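Local coordinates for protein exosome complex component Rrp42 (Methanothermobacter thermautotrophicus, PDB 2WNR) that probably contributes, as a non-catalytic subunit of the archaeal RNA-degrading exosome, to the structuring of the Rrp41 active site, at residues N203-D208 / V247-S252; N149-A154 / T218-I223; L126-I129 / V134-L137. All blocks are in the same frame, centred on the assembly; numbering follows the deposited sequence.

In the fold
Contacts 1 and 2 belong to one neighbourhood, their centres 11 Å apart, and both reach the antiparallel sheet that contains strands 204-207 and 219-226. They touch directly: Ala250 of contact 1 packs on Ile221, and Asn149 ND2 of contact 2 lies 2.7 Å from Asp208 OD1, a probable hydrogen bond. Contact 1 is apolar strand-on-helix packing with a charged margin; contact 2, nearest the chain centre, sets an aromatic ring against polar side chains. Contact 3 is a local hairpin on the opposite side of the chain's centre from contact 1, about 25 Å away between nearest atoms, with one backbone bond across it. All three bury most of their touching residues.

Contact 1. Residues N203-D208 / V247-S252; sequences NEIVLD and VLKAVS
Ile205 on strand 204-207 aims its side chain at helix 244-268, and one methyl, CD1, makes its close contacts there. The approach is end-on to the helix backbone: CD1 lies 3.5 Å from Ala250 N and 3.9 Å from Ala250 CB. Its reach comes from chi1 of 50°, which sets CG1 between the backbone N and the carbonyl carbon, followed by an extended chi2 that carries CD1 on toward the helix. Lys249 meets the same methyl from the preceding helix position, with CG 3.7 Å from Ile205 CD1, so aliphatic carbon flanks the isoleucine there as well. Beyond CG the lysine chain is extended and runs toward the strand, where NZ stops 4.5 Å from Glu204 OE1. That spacing exceeds a salt bridge, although the opposite charges probably attract weakly at this exposed margin; Glu204 OE2 is paired instead with Lys23. The contact is small, 150 Å² in all, and the 7.3 Å between Ile205 CA and Ala250 CA is bridged by the isoleucine side chain, which reaches the helix backbone. Phe198 of strand 193-201 touches both Ile205 and Ala250, while Ile223 of strand 219-226 packs on Ala250, so the helix lies against the antiparallel sheet.

Contact 2. Residues N149-A154 / T218-I223; sequences NLFDAA and TARISI
Phe151, in the first turn of helix 150-164, and Ser222, on strand 219-226, have the closest CA atoms of the two segments, 7.4 Å apart, a spacing filled by side chains. The Phe151 ring carries the contact. Over one of its faces, offset toward the rim, sits Ser222 OG, 3.8 Å from Phe151 CG; that hydroxyl has its polar partner in Thr197 OG1. Arg220 comes to the far end of the ring, its guanidinium plane tilted 31° from the ring plane, with Arg220 CZ 3.8 Å from Phe151 CZ. Phe151 CE2 lies over a face of the guanidinium, which a bend at chi3 (143°) turns toward the ring, and a salt bridge from NH2 to Glu106 secures its charged end. A serine in place of Phe151 would probably leave the Arg220 guanidinium without the ring it lies against, held mainly by its salt bridge to Glu106, and open a gap beside Ser222. Asn149 caps the helix: its OD1 accepts from Asp152 N at 3.2 Å, and its ND2 donates to Asp152 OD2 at 2.7 Å, meeting that oxygen from above the carboxylate plane. Leu107 and Val110 of helix 102-117 and Thr197 of strand 193-201 also touch Phe151, so the ring lies where helices 150-164 and 102-117 meet the antiparallel sheet, joining parts of the first and second 3' exoribonuclease family domains.

Contact 3. Residues L126-I129 / V134-L137; sequences LCII and VWML
Ile128 and Trp135 form the tightly packed part of this hairpin. The CD1 methyl of Ile128 stands over the indole face, 3.8 Å from the centroid of the five-membered ring of Trp135 and 26° off its normal, a CH-pi contact. Chi1 of -75° puts CG1 beside the backbone N, and chi2, away from a staggered value, swings CD1 over the indole. Next to it, Trp135 N donates to Leu126 O at 3.0 Å, nearly straight at the hydrogen (169°), though the donor is tilted from the carbonyl plane. Leu126 lengthens the apolar seam: its CB is 4.0 Å from Trp135 CB, and its CD1 meets Leu137 CD2 at 3.8 Å, the two leucine side chains crossing at about a right angle. The Cys127 side chain is the looser part. Cys127 and Val134 are a non-hydrogen-bonded antiparallel pair, CA to CA 4.5 Å; Val134 CG1 rests on Cys127 CA at 3.6 Å, while SG stays at 4.0 Å from the same methyl, and the partly exposed cysteine gives up only 16 Å², against 80 Å² for Leu126. Ala170 of strand 166-173 packs on both Ile128 and Trp135, adding to the buried side. The chain turns a corner at Ile128, and Ile128 and Ile129 together face one residue of strand 133-145: a classic beta bulge in a hairpin that joins the mixed sheet of this RNase PH-family subunit.

Contact 1. Residues N203-D208 / V247-S252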
# COMPACT_ATOMS: atom_id res chain seq x y z
N ASN A 203 -41.36 15.16 3.97
CA ASN A 203 -41.80 14.76 5.31
C ASN A 203 -42.06 13.26 5.42
O ASN A 203 -42.68 12.80 6.38
CB ASN A 203 -43.07 15.53 5.70
CG ASN A 203 -42.90 17.03 5.62
OD1 ASN A 203 -43.80 17.73 5.18
ND2 ASN A 203 -41.75 17.54 6.06
N GLU A 204 -41.60 12.50 4.43
CA GLU A 204 -41.98 11.10 4.32
C GLU A 204 -40.76 10.20 4.36
O GLU A 204 -39.68 10.59 3.93
CB GLU A 204 -42.75 10.85 3.01
CG GLU A 204 -44.00 11.72 2.80
CD GLU A 204 -45.10 11.44 3.81
OE1 GLU A 204 -45.11 10.34 4.40
OE2 GLU A 204 -45.96 12.33 4.00
N ILE A 205 -40.94 9.00 4.89
CA ILE A 205 -39.94 7.96 4.66
C ILE A 205 -40.42 7.01 3.55
O ILE A 205 -41.57 6.56 3.56
CB ILE A 205 -39.52 7.19 5.94
CG1 ILE A 205 -40.74 6.71 6.73
CG2 ILE A 205 -38.62 8.08 6.82
CD1 ILE A 205 -40.46 5.51 7.60
N VAL A 206 -39.54 6.75 2.59
CA VAL A 206 -39.90 5.86 1.50
C VAL A 206 -39.03 4.63 1.50
O VAL A 206 -37.82 4.74 1.70
CB VAL A 206 -39.94 6.51 0.06
CG1 VAL A 206 -40.42 7.95 0.06
CG2 VAL A 206 -38.69 6.26 -0.75
N LEU A 207 -39.64 3.47 1.29
CA LEU A 207 -38.93 2.21 1.34
C LEU A 207 -38.28 1.90 -0.01
O LEU A 207 -38.91 2.10 -1.05
CB LEU A 207 -39.88 1.07 1.75
CG LEU A 207 -39.45 -0.39 1.69
CD1 LEU A 207 -38.34 -0.70 2.70
CD2 LEU A 207 -40.65 -1.29 1.93
N ASP A 208 -37.03 1.45 0.04
CA ASP A 208 -36.29 0.99 -1.13
C ASP A 208 -36.15 2.10 -2.18
O ASP A 208 -36.89 2.13 -3.17
CB ASP A 208 -36.93 -0.29 -1.69
CG ASP A 208 -36.29 -0.76 -2.96
OD1 ASP A 208 -35.05 -0.72 -3.05
OD2 ASP A 208 -37.03 -1.18 -3.88
N VAL A 247 -37.76 7.29 12.74
CA VAL A 247 -37.05 6.07 13.08
C VAL A 247 -38.00 4.96 13.49
O VAL A 247 -37.91 3.84 12.97
CB VAL A 247 -36.03 6.34 14.19
CG1 VAL A 247 -35.46 5.03 14.73
CG2 VAL A 247 -34.92 7.24 13.65
N LEU A 248 -38.93 5.28 14.38
CA LEU A 248 -39.88 4.30 14.89
C LEU A 248 -40.86 3.82 13.82
O LEU A 248 -41.29 2.66 13.83
CB LEU A 248 -40.63 4.84 16.10
CG LEU A 248 -39.79 5.16 17.35
CD1 LEU A 248 -40.71 5.65 18.45
CD2 LEU A 248 -38.97 3.96 17.84
N LYS A 249 -41.21 4.72 12.90
CA LYS A 249 -42.06 4.38 11.76
C LYS A 249 -41.33 3.39 10.86
O LYS A 249 -41.90 2.38 10.45
CB LYS A 249 -42.46 5.65 10.98
CG LYS A 249 -43.44 5.41 9.85
CD LYS A 249 -44.11 6.70 9.39
CE LYS A 249 -44.98 6.45 8.15
NZ LYS A 249 -45.91 7.57 7.87
N ALA A 250 -40.06 3.67 10.56
CA ALA A 250 -39.22 2.77 9.77
C ALA A 250 -39.10 1.38 10.39
O ALA A 250 -39.22 0.39 9.68
CB ALA A 250 -37.84 3.39 9.52
N VAL A 251 -38.87 1.30 11.69
CA VAL A 251 -38.91 0.01 12.39
C VAL A 251 -40.24 -0.68 12.10
O VAL A 251 -40.26 -1.81 11.59
CB VAL A 251 -38.70 0.17 13.92
CG1 VAL A 251 -39.07 -1.11 14.66
CG2 VAL A 251 -37.26 0.59 14.21
N SER A 252 -41.33 0.02 12.38
CA SER A 252 -42.68 -0.53 12.18
C SER A 252 -42.83 -1.18 10.81
O SER A 252 -43.13 -2.38 10.73
CB SER A 252 -43.74 0.56 12.41
OG SER A 252 -45.04 0.02 12.30

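Contact 2. Residues N149-A154 / T218-I223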
# COMPACT_ATOMS: atom_id res chain seq x y z
N ASN A 149 -30.11 1.77 -3.62
CA ASN A 149 -30.31 0.83 -2.50
C ASN A 149 -29.42 -0.41 -2.59
O ASN A 149 -29.86 -1.50 -2.95
CB ASN A 149 -31.79 0.45 -2.36
CG ASN A 149 -32.08 -0.31 -1.08
OD1 ASN A 149 -31.22 -0.49 -0.23
ND2 ASN A 149 -33.32 -0.76 -0.95
N LEU A 150 -28.16 -0.21 -2.26
CA LEU A 150 -27.21 -1.28 -2.23
C LEU A 150 -27.43 -2.23 -1.05
O LEU A 150 -27.27 -3.44 -1.18
CB LEU A 150 -25.83 -0.66 -2.14
CG LEU A 150 -24.92 -0.53 -3.36
CD1 LEU A 150 -25.50 -0.53 -4.78
CD2 LEU A 150 -23.78 0.45 -3.09
N PHE A 151 -27.82 -1.68 0.09
CA PHE A 151 -27.92 -2.43 1.34
C PHE A 151 -28.90 -3.60 1.28
O PHE A 151 -28.56 -4.73 1.65
CB PHE A 151 -28.28 -1.50 2.50
CG PHE A 151 -27.35 -0.36 2.67
CD1 PHE A 151 -26.25 -0.46 3.52
CD2 PHE A 151 -27.55 0.83 1.98
CE1 PHE A 151 -25.36 0.60 3.67
CE2 PHE A 151 -26.67 1.90 2.12
CZ PHE A 151 -25.57 1.79 2.96
N ASP A 152 -30.12 -3.32 0.80
CA ASP A 152 -31.18 -4.32 0.80
C ASP A 152 -30.86 -5.42 -0.19
O ASP A 152 -31.04 -6.59 0.11
CB ASP A 152 -32.53 -3.69 0.51
CG ASP A 152 -32.93 -2.65 1.54
OD1 ASP A 152 -32.20 -2.49 2.54
OD2 ASP A 152 -33.99 -2.00 1.36
N ALA A 153 -30.34 -5.01 -1.35
CA ALA A 153 -29.87 -5.94 -2.39
C ALA A 153 -28.69 -6.77 -1.89
O ALA A 153 -28.63 -7.98 -2.16
CB ALA A 153 -29.48 -5.18 -3.63
N ALA A 154 -27.78 -6.14 -1.15
CA ALA A 154 -26.58 -6.80 -0.64
C ALA A 154 -26.93 -7.85 0.40
O ALA A 154 -26.49 -8.99 0.29
CB ALA A 154 -25.60 -5.79 -0.10
N THR A 218 -32.82 13.42 2.28
CA THR A 218 -32.25 14.14 3.41
C THR A 218 -31.35 13.17 4.20
O THR A 218 -30.21 13.50 4.56
CB THR A 218 -33.37 14.70 4.30
OG1 THR A 218 -34.09 15.71 3.58
CG2 THR A 218 -32.83 15.29 5.61
N ALA A 219 -31.87 11.98 4.44
CA ALA A 219 -31.19 10.95 5.18
C ALA A 219 -31.81 9.61 4.83
O ALA A 219 -32.86 9.54 4.18
CB ALA A 219 -31.31 11.21 6.64
N ARG A 220 -31.15 8.54 5.27
CA ARG A 220 -31.64 7.19 5.03
C ARG A 220 -31.48 6.38 6.29
O ARG A 220 -30.66 6.73 7.14
CB ARG A 220 -30.83 6.52 3.91
CG ARG A 220 -29.34 6.38 4.25
CD ARG A 220 -28.64 5.33 3.43
NE ARG A 220 -27.32 5.81 3.15
CZ ARG A 220 -26.13 5.50 3.64
NH1 ARG A 220 -25.15 6.22 3.15
NH2 ARG A 220 -25.85 4.55 4.54
N ILE A 221 -32.24 5.30 6.42
CA ILE A 221 -32.07 4.37 7.54
C ILE A 221 -32.28 2.91 7.09
O ILE A 221 -33.27 2.58 6.45
CB ILE A 221 -32.96 4.74 8.77
CG1 ILE A 221 -32.74 3.74 9.91
CG2 ILE A 221 -34.43 4.84 8.38
CD1 ILE A 221 -33.19 4.22 11.27
N SER A 222 -31.31 2.06 7.39
CA SER A 222 -31.39 0.65 7.07
C SER A 222 -31.66 -0.13 8.34
O SER A 222 -30.98 0.08 9.36
CB SER A 222 -30.09 0.16 6.44
OG SER A 222 -29.79 0.91 5.29
N ILE A 223 -32.64 -1.03 8.28
CA ILE A 223 -32.98 -1.85 9.43
C ILE A 223 -32.94 -3.34 9.10
O ILE A 223 -33.62 -3.80 8.18
CB ILE A 223 -34.34 -1.44 10.03
CG1 ILE A 223 -34.32 0.05 10.40
CG2 ILE A 223 -34.67 -2.29 11.26
CD1 ILE A 223 -35.68 0.63 10.61

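Contact 3. Residues L126-I129 / V134-L137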
# COMPACT_ATOMS: atom_id res chain seq x y z
N LEU A 126 -18.45 -24.46 12.81
CA LEU A 126 -17.43 -24.28 11.78
C LEU A 126 -16.03 -24.54 12.33
O LEU A 126 -15.05 -24.61 11.58
CB LEU A 126 -17.53 -22.89 11.16
CG LEU A 126 -18.85 -22.59 10.45
CD1 LEU A 126 -18.76 -21.25 9.73
CD2 LEU A 126 -19.22 -23.70 9.46
N CYS A 127 -15.94 -24.68 13.66
CA CYS A 127 -14.72 -25.13 14.30
C CYS A 127 -14.25 -26.44 13.68
O CYS A 127 -15.08 -27.25 13.26
CB CYS A 127 -14.98 -25.36 15.80
SG CYS A 127 -13.53 -25.11 16.83
N ILE A 128 -12.94 -26.62 13.58
CA ILE A 128 -12.38 -27.95 13.29
C ILE A 128 -11.54 -28.41 14.48
O ILE A 128 -11.92 -29.33 15.18
CB ILE A 128 -11.61 -28.03 11.95
CG1 ILE A 128 -12.59 -28.05 10.77
CG2 ILE A 128 -10.74 -29.29 11.89
CD1 ILE A 128 -12.59 -26.77 9.97
N ILE A 129 -10.40 -27.75 14.70
CA ILE A 129 -9.65 -27.89 15.95
C ILE A 129 -9.60 -26.56 16.69
O ILE A 129 -8.98 -25.60 16.23
CB ILE A 129 -8.23 -28.43 15.74
CG1 ILE A 129 -8.27 -29.81 15.07
CG2 ILE A 129 -7.49 -28.49 17.08
CD1 ILE A 129 -6.93 -30.31 14.53
N VAL A 134 -10.14 -23.70 11.72
CA VAL A 134 -11.58 -23.52 11.54
C VAL A 134 -11.92 -23.11 10.11
O VAL A 134 -11.05 -22.72 9.34
CB VAL A 134 -12.21 -22.46 12.52
CG1 VAL A 134 -11.94 -22.79 13.99
CG2 VAL A 134 -11.88 -21.02 12.14
N TRP A 135 -13.20 -23.20 9.76
CA TRP A 135 -13.67 -22.77 8.45
C TRP A 135 -13.80 -21.25 8.38
O TRP A 135 -14.44 -20.62 9.23
CB TRP A 135 -15.01 -23.42 8.10
CG TRP A 135 -14.90 -24.79 7.49
CD1 TRP A 135 -15.37 -25.96 8.00
CD2 TRP A 135 -14.29 -25.12 6.23
NE1 TRP A 135 -15.09 -27.00 7.15
CE2 TRP A 135 -14.43 -26.52 6.06
CE3 TRP A 135 -13.65 -24.37 5.23
CZ2 TRP A 135 -13.95 -27.19 4.93
CZ3 TRP A 135 -13.16 -25.04 4.10
CH2 TRP A 135 -13.32 -26.44 3.97
N MET A 136 -13.17 -20.66 7.38
CA MET A 136 -13.29 -19.22 7.15
C MET A 136 -14.15 -18.98 5.92
O MET A 136 -13.82 -19.41 4.81
CB MET A 136 -11.92 -18.59 6.95
CG MET A 136 -11.02 -18.67 8.17
SD MET A 136 -9.45 -17.83 7.94
CE MET A 136 -8.66 -18.85 6.68
N LEU A 137 -15.28 -18.31 6.14
CA LEU A 137 -16.22 -18.01 5.07
C LEU A 137 -15.97 -16.62 4.50
O LEU A 137 -16.27 -15.63 5.15
CB LEU A 137 -17.65 -18.08 5.60
CG LEU A 137 -18.48 -19.35 5.55
CD1 LEU A 137 -17.68 -20.64 5.67
CD2 LEU A 137 -19.55 -19.28 6.63